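V-type ATP synthase alpha chain (Nanoarchaeum equitans Kin4-M, PDB 5BN3) forms subunit A of a V-type ATP synthase, a P-loop protein of the ATP synthase alpha/beta family, with ADP and magnesium bound in this model. Local coordinates at residues D208-I213 / E446-I451; F429-F434 / D440-R445. One frame throughout, in Å; residues are numbered along the deposited sequence.

Contact 1: residues D208-I213 / E446-I451; sequences DIMFPI and EEFFAI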
loop_
_atom_site.group_PDB
_atom_site.type_symbol
_atom_site.label_atom_id
_atom_site.label_comp_id
_atom_site.label_asym_id
_atom_site.label_seq_id
_atom_site.Cartn_x
_atom_site.Cartn_y
_atom_site.Cartn_z
ATOM N N ASP A 208 -4.400 12.776 -35.627
ATOM C CA ASP A 208 -5.330 13.357 -36.596
ATOM C C ASP A 208 -6.427 12.391 -37.041
ATOM O O ASP A 208 -7.544 12.810 -37.344
ATOM C CB ASP A 208 -4.574 13.906 -37.813
ATOM C CG ASP A 208 -3.723 15.116 -37.475
ATOM O OD1 ASP A 208 -3.944 15.718 -36.403
ATOM O OD2 ASP A 208 -2.838 15.468 -38.285
ATOM N N ILE A 209 -6.111 11.101 -37.073
ATOM C CA ILE A 209 -7.064 10.106 -37.551
ATOM C C ILE A 209 -7.578 9.203 -36.435
ATOM O O ILE A 209 -8.786 9.030 -36.269
ATOM C CB ILE A 209 -6.447 9.222 -38.651
ATOM C CG1 ILE A 209 -5.922 10.088 -39.794
ATOM C CG2 ILE A 209 -7.471 8.238 -39.175
ATOM C CD1 ILE A 209 -6.995 10.901 -40.494
ATOM N N MET A 210 -6.654 8.633 -35.668
ATOM C CA MET A 210 -7.015 7.662 -34.643
ATOM C C MET A 210 -7.754 8.282 -33.458
ATOM O O MET A 210 -8.841 7.831 -33.103
ATOM C CB MET A 210 -5.770 6.904 -34.174
ATOM C CG MET A 210 -5.023 6.180 -35.286
ATOM S SD MET A 210 -5.899 4.712 -35.873
ATOM C CE MET A 210 -6.590 5.323 -37.401
ATOM N N PHE A 211 -7.176 9.318 -32.853
ATOM C CA PHE A 211 -7.790 9.937 -31.675
ATOM C C PHE A 211 -7.916 11.461 -31.764
ATOM O O PHE A 211 -7.456 12.171 -30.868
ATOM C CB PHE A 211 -6.998 9.556 -30.416
ATOM C CG PHE A 211 -6.732 8.078 -30.291
ATOM C CD1 PHE A 211 -7.716 7.221 -29.824
ATOM C CD2 PHE A 211 -5.497 7.547 -30.640
ATOM C CE1 PHE A 211 -7.478 5.860 -29.708
ATOM C CE2 PHE A 211 -5.252 6.187 -30.526
ATOM C CZ PHE A 211 -6.245 5.345 -30.059
ATOM N N PRO A 212 -8.575 11.969 -32.820
ATOM C CA PRO A 212 -8.599 13.425 -32.987
ATOM C C PRO A 212 -9.550 14.117 -32.020
ATOM O O PRO A 212 -10.527 13.512 -31.578
ATOM C CB PRO A 212 -9.118 13.596 -34.417
ATOM C CG PRO A 212 -10.013 12.421 -34.618
ATOM C CD PRO A 212 -9.362 11.283 -33.863
ATOM N N ILE A 213 -9.252 15.370 -31.690
ATOM C CA ILE A 213 -10.198 16.216 -30.977
ATOM C C ILE A 213 -10.660 17.329 -31.907
ATOM O O ILE A 213 -10.079 17.540 -32.974
ATOM C CB ILE A 213 -9.582 16.849 -29.711
ATOM C CG1 ILE A 213 -8.361 17.699 -30.061
ATOM C CG2 ILE A 213 -9.202 15.784 -28.719
ATOM C CD1 ILE A 213 -7.745 18.398 -28.852
ATOM N N GLU A 446 -11.791 2.238 -38.770
ATOM C CA GLU A 446 -12.353 1.093 -38.055
ATOM C C GLU A 446 -11.535 -0.163 -38.319
ATOM O O GLU A 446 -11.338 -0.995 -37.433
ATOM C CB GLU A 446 -13.800 0.848 -38.492
ATOM C CG GLU A 446 -14.814 1.831 -37.936
ATOM C CD GLU A 446 -16.229 1.507 -38.377
ATOM O OE1 GLU A 446 -16.389 0.789 -39.389
ATOM O OE2 GLU A 446 -17.182 1.966 -37.712
ATOM N N GLU A 447 -11.066 -0.286 -39.554
ATOM C CA GLU A 447 -10.268 -1.424 -39.988
ATOM C C GLU A 447 -8.914 -1.449 -39.281
ATOM O O GLU A 447 -8.451 -2.505 -38.843
ATOM C CB GLU A 447 -10.077 -1.344 -41.503
ATOM C CG GLU A 447 -9.484 -2.575 -42.155
ATOM C CD GLU A 447 -9.395 -2.426 -43.663
ATOM O OE1 GLU A 447 -8.302 -2.086 -44.165
ATOM O OE2 GLU A 447 -10.419 -2.640 -44.347
ATOM N N PHE A 448 -8.281 -0.284 -39.175
ATOM C CA PHE A 448 -7.006 -0.166 -38.472
ATOM C C PHE A 448 -7.155 -0.564 -37.006
ATOM O O PHE A 448 -6.340 -1.315 -36.473
ATOM C CB PHE A 448 -6.453 1.261 -38.581
ATOM C CG PHE A 448 -5.714 1.538 -39.867
ATOM C CD1 PHE A 448 -5.837 0.691 -40.961
ATOM C CD2 PHE A 448 -4.883 2.643 -39.972
ATOM C CE1 PHE A 448 -5.149 0.949 -42.138
ATOM C CE2 PHE A 448 -4.193 2.906 -41.147
ATOM C CZ PHE A 448 -4.328 2.057 -42.230
ATOM N N PHE A 449 -8.202 -0.060 -36.360
ATOM C CA PHE A 449 -8.471 -0.398 -34.966
ATOM C C PHE A 449 -8.728 -1.892 -34.797
ATOM O O PHE A 449 -8.266 -2.505 -33.836
ATOM C CB PHE A 449 -9.669 0.399 -34.446
ATOM C CG PHE A 449 -9.316 1.772 -33.940
ATOM C CD1 PHE A 449 -8.570 1.925 -32.780
ATOM C CD2 PHE A 449 -9.752 2.908 -34.606
ATOM C CE1 PHE A 449 -8.250 3.185 -32.303
ATOM C CE2 PHE A 449 -9.436 4.172 -34.133
ATOM C CZ PHE A 449 -8.684 4.310 -32.981
ATOM N N ALA A 450 -9.466 -2.475 -35.738
ATOM C CA ALA A 450 -9.792 -3.898 -35.684
ATOM C C ALA A 450 -8.551 -4.779 -35.810
ATOM O O ALA A 450 -8.431 -5.796 -35.124
ATOM C CB ALA A 450 -10.807 -4.251 -36.764
ATOM N N ILE A 451 -7.633 -4.387 -36.688
ATOM C CA ILE A 451 -6.402 -5.143 -36.912
ATOM C C ILE A 451 -5.444 -5.042 -35.723
ATOM O O ILE A 451 -4.875 -6.044 -35.287
ATOM C CB ILE A 451 -5.699 -4.679 -38.212
ATOM C CG1 ILE A 451 -6.522 -5.094 -39.436
ATOM C CG2 ILE A 451 -4.295 -5.245 -38.308
ATOM C CD1 ILE A 451 -6.050 -4.466 -40.733
#

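Contact 2: residues F429-F434 / D440-R445; sequences FVKKYF and DVIEIR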
loop_
_atom_site.group_PDB
_atom_site.type_symbol
_atom_site.label_atom_id
_atom_site.label_comp_id
_atom_site.label_asym_id
_atom_site.label_seq_id
_atom_site.Cartn_x
_atom_site.Cartn_y
_atom_site.Cartn_z
ATOM N N PHE A 429 -18.016 14.589 -33.621
ATOM C CA PHE A 429 -18.072 15.979 -34.066
ATOM C C PHE A 429 -17.150 16.263 -35.252
ATOM O O PHE A 429 -17.284 17.296 -35.912
ATOM C CB PHE A 429 -17.724 16.927 -32.913
ATOM C CG PHE A 429 -18.600 16.766 -31.699
ATOM C CD1 PHE A 429 -19.922 17.187 -31.718
ATOM C CD2 PHE A 429 -18.092 16.219 -30.531
ATOM C CE1 PHE A 429 -20.725 17.048 -30.598
ATOM C CE2 PHE A 429 -18.891 16.078 -29.408
ATOM C CZ PHE A 429 -20.208 16.493 -29.442
ATOM N N VAL A 430 -16.219 15.352 -35.521
ATOM C CA VAL A 430 -15.220 15.577 -36.565
ATOM C C VAL A 430 -15.324 14.584 -37.722
ATOM O O VAL A 430 -14.730 14.796 -38.780
ATOM C CB VAL A 430 -13.780 15.547 -35.993
ATOM C CG1 VAL A 430 -13.674 16.454 -34.783
ATOM C CG2 VAL A 430 -13.382 14.127 -35.619
ATOM N N LYS A 431 -16.078 13.506 -37.519
ATOM C CA LYS A 431 -16.242 12.492 -38.557
ATOM C C LYS A 431 -16.944 13.067 -39.783
ATOM O O LYS A 431 -16.729 12.600 -40.904
ATOM C CB LYS A 431 -17.004 11.270 -38.029
ATOM C CG LYS A 431 -18.458 11.527 -37.651
ATOM C CD LYS A 431 -19.174 10.217 -37.331
ATOM C CE LYS A 431 -20.580 10.455 -36.792
ATOM N NZ LYS A 431 -21.237 9.183 -36.371
ATOM N N LYS A 432 -17.775 14.082 -39.558
ATOM C CA LYS A 432 -18.445 14.800 -40.635
ATOM C C LYS A 432 -17.411 15.310 -41.625
ATOM O O LYS A 432 -17.505 15.054 -42.823
ATOM C CB LYS A 432 -19.209 16.000 -40.077
ATOM C CG LYS A 432 -19.663 15.863 -38.634
ATOM C CD LYS A 432 -19.803 17.243 -38.004
ATOM C CE LYS A 432 -20.448 17.180 -36.630
ATOM N NZ LYS A 432 -20.450 18.515 -35.967
ATOM N N TYR A 433 -16.422 16.030 -41.100
ATOM C CA TYR A 433 -15.363 16.625 -41.906
ATOM C C TYR A 433 -14.639 15.595 -42.762
ATOM O O TYR A 433 -14.403 15.819 -43.948
ATOM C CB TYR A 433 -14.356 17.341 -41.002
ATOM C CG TYR A 433 -13.146 17.885 -41.732
ATOM C CD1 TYR A 433 -13.161 19.157 -42.280
ATOM C CD2 TYR A 433 -11.988 17.129 -41.864
ATOM C CE1 TYR A 433 -12.063 19.658 -42.945
ATOM C CE2 TYR A 433 -10.884 17.624 -42.529
ATOM C CZ TYR A 433 -10.928 18.889 -43.065
ATOM O OH TYR A 433 -9.834 19.389 -43.729
ATOM N N PHE A 434 -14.275 14.473 -42.149
ATOM C CA PHE A 434 -13.509 13.444 -42.842
ATOM C C PHE A 434 -14.342 12.720 -43.895
ATOM O O PHE A 434 -13.838 12.389 -44.964
ATOM C CB PHE A 434 -12.911 12.451 -41.843
ATOM C CG PHE A 434 -11.824 13.039 -40.985
ATOM C CD1 PHE A 434 -10.578 13.323 -41.523
ATOM C CD2 PHE A 434 -12.043 13.298 -39.640
ATOM C CE1 PHE A 434 -9.572 13.863 -40.737
ATOM C CE2 PHE A 434 -11.041 13.838 -38.849
ATOM C CZ PHE A 434 -9.805 14.120 -39.399
ATOM N N ASP A 440 -13.919 7.077 -47.650
ATOM C CA ASP A 440 -13.619 5.762 -47.083
ATOM C C ASP A 440 -12.746 5.750 -45.823
ATOM O O ASP A 440 -12.439 4.679 -45.301
ATOM C CB ASP A 440 -12.999 4.849 -48.150
ATOM C CG ASP A 440 -14.040 4.162 -49.013
ATOM O OD1 ASP A 440 -15.117 4.754 -49.243
ATOM O OD2 ASP A 440 -13.780 3.025 -49.463
ATOM N N VAL A 441 -12.354 6.920 -45.326
ATOM C CA VAL A 441 -11.479 6.971 -44.150
ATOM C C VAL A 441 -12.146 6.502 -42.855
ATOM O O VAL A 441 -11.461 6.047 -41.938
ATOM C CB VAL A 441 -10.854 8.366 -43.935
ATOM C CG1 VAL A 441 -10.103 8.802 -45.174
ATOM C CG2 VAL A 441 -11.920 9.384 -43.559
ATOM N N ILE A 442 -13.469 6.615 -42.773
ATOM C CA ILE A 442 -14.195 6.120 -41.604
ATOM C C ILE A 442 -14.119 4.593 -41.528
ATOM O O ILE A 442 -13.887 4.028 -40.458
ATOM C CB ILE A 442 -15.668 6.605 -41.584
ATOM C CG1 ILE A 442 -15.734 8.101 -41.259
ATOM C CG2 ILE A 442 -16.483 5.830 -40.565
ATOM C CD1 ILE A 442 -17.133 8.605 -40.947
ATOM N N GLU A 443 -14.294 3.928 -42.668
ATOM C CA GLU A 443 -14.183 2.471 -42.720
ATOM C C GLU A 443 -12.756 1.997 -42.449
ATOM O O GLU A 443 -12.544 1.039 -41.706
ATOM C CB GLU A 443 -14.648 1.931 -44.075
ATOM C CG GLU A 443 -14.554 0.411 -44.177
ATOM C CD GLU A 443 -14.587 -0.097 -45.605
ATOM O OE1 GLU A 443 -14.533 0.734 -46.538
ATOM O OE2 GLU A 443 -14.661 -1.331 -45.796
ATOM N N ILE A 444 -11.784 2.664 -43.066
ATOM C CA ILE A 444 -10.380 2.287 -42.924
ATOM C C ILE A 444 -9.895 2.490 -41.488
ATOM O O ILE A 444 -9.103 1.696 -40.972
ATOM C CB ILE A 444 -9.483 3.067 -43.916
ATOM C CG1 ILE A 444 -9.934 2.808 -45.357
ATOM C CG2 ILE A 444 -8.033 2.665 -43.760
ATOM C CD1 ILE A 444 -9.189 3.630 -46.396
ATOM N N ARG A 445 -10.380 3.549 -40.844
ATOM C CA ARG A 445 -10.066 3.809 -39.442
ATOM C C ARG A 445 -10.542 2.654 -38.569
ATOM O O ARG A 445 -9.790 2.147 -37.739
ATOM C CB ARG A 445 -10.707 5.124 -38.986
ATOM C CG ARG A 445 -10.430 5.498 -37.535
ATOM C CD ARG A 445 -11.014 6.867 -37.207
ATOM N NE ARG A 445 -10.861 7.222 -35.797
ATOM C CZ ARG A 445 -11.790 7.010 -34.872
ATOM N NH1 ARG A 445 -12.939 6.440 -35.203
ATOM N NH2 ARG A 445 -11.570 7.364 -33.613
#

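Contact 1: residues D208-I213 / E446-I451
M210 O accepts a hydrogen bond from R445 NH2, one turn back along helix 441-458, and the edge of the F449 ring lies against it, with the oxygen in the ring plane 3.5 Å from F449 CZ. The slightly positive rim of an aromatic ring suits a carbonyl oxygen of the wider pi-type turn at 208-210. The same ring also takes a sulfur over one face and F211 at its edge. M210 SD lies over that face, 4.3 Å from the ring centroid and 24° off the normal, displaced toward the rim; this is a Met-aromatic contact. The methionine reaches it because its chain bends at both chi2 and chi3 (chi3 103°), an easy matter for an unbranched thioether. Its terminal methyl then meets the neighbouring phenylalanine, with M210 CE 4.1 Å from F448 CD2, so one flexible side chain serves two rigid rings. F211 completes the set. It and F449 make an offset edge-to-face pair, the edge of F449 directed toward the face of F211, with planes at 76° and centroids 5.5 Å apart; the closest atoms are F211 CZ and F449 CE1, separated by 3.7 Å. Beyond the pair of segments, F448 packs edge-to-face on F488 and against I513, and M210 touches L489, which extends the apolar region into helices 472-489 and 503-523. F449 is less enclosed, and glycerol and dioxane molecules, probably from the crystallisation liquor, lie beside it. Met-aromatic and T-shaped contacts thus join segment 208-213, on helix 205-210 and the loop after it, in the nucleotide-binding domain of the P-loop class, to the helical C-terminal domain of V- and A-type subunits.

Contact 2: residues F429-F434 / D440-R445
Two consecutive helices of the C-terminal region, 427-437 and 441-458, are joined by a very short connector that brings the first turn of the second against the first. F434 and V441 make the inner contact: V441 CG2 stands 3.7 Å from F434 CB and 3.8 Å from F434 O, so a compact branched residue fits where the backbones come close. Beyond CB the F434 side chain leads away from 440-445, with V441 CG2 oblique to its ring. Y433 CD2 lies over the centre of one ring face, and V430 CG2 is in plane at the edge. Farther out, I442 CD1 rests 4.0 Å from K431 CB. The isoleucine touches just the root of the lysine, whose CG sits between backbone N and carbonyl carbon (chi1 66°) before the chain runs out extended. That suits an exposed position: the aliphatic base packs while the amine is carried off. Helix 427-437 is kinked at K432 and Y433, whose N atoms lack a bond to the preceding turn; the next, F434 N to V430 O, is weak (3.4 Å). Around the pair, V441 and I444 lean on helix 503-523 through I507 and M510, while V430 packs on P199 and P212 in loops flanking helix 205-210.

From the N terminus, the chain first reaches 208-213, on helix 205-210 and the loop after it, then runs through most of the nucleotide-binding domain before helix 427-437 starts contact 2. That contact closes at once, over five residues, and helix 441-458 continues directly into 446-451 to close contact 1. The short closure therefore lies within the long one, and both share a helix. They also touch: R445 holds two consecutive carbonyls of 208-213, its NE making a probable hydrogen bond of 2.8 Å to I209 O, and F434 and V430 pack on 208-213. Both helices of the C-terminal unit are thus tied to the nucleotide-binding domain.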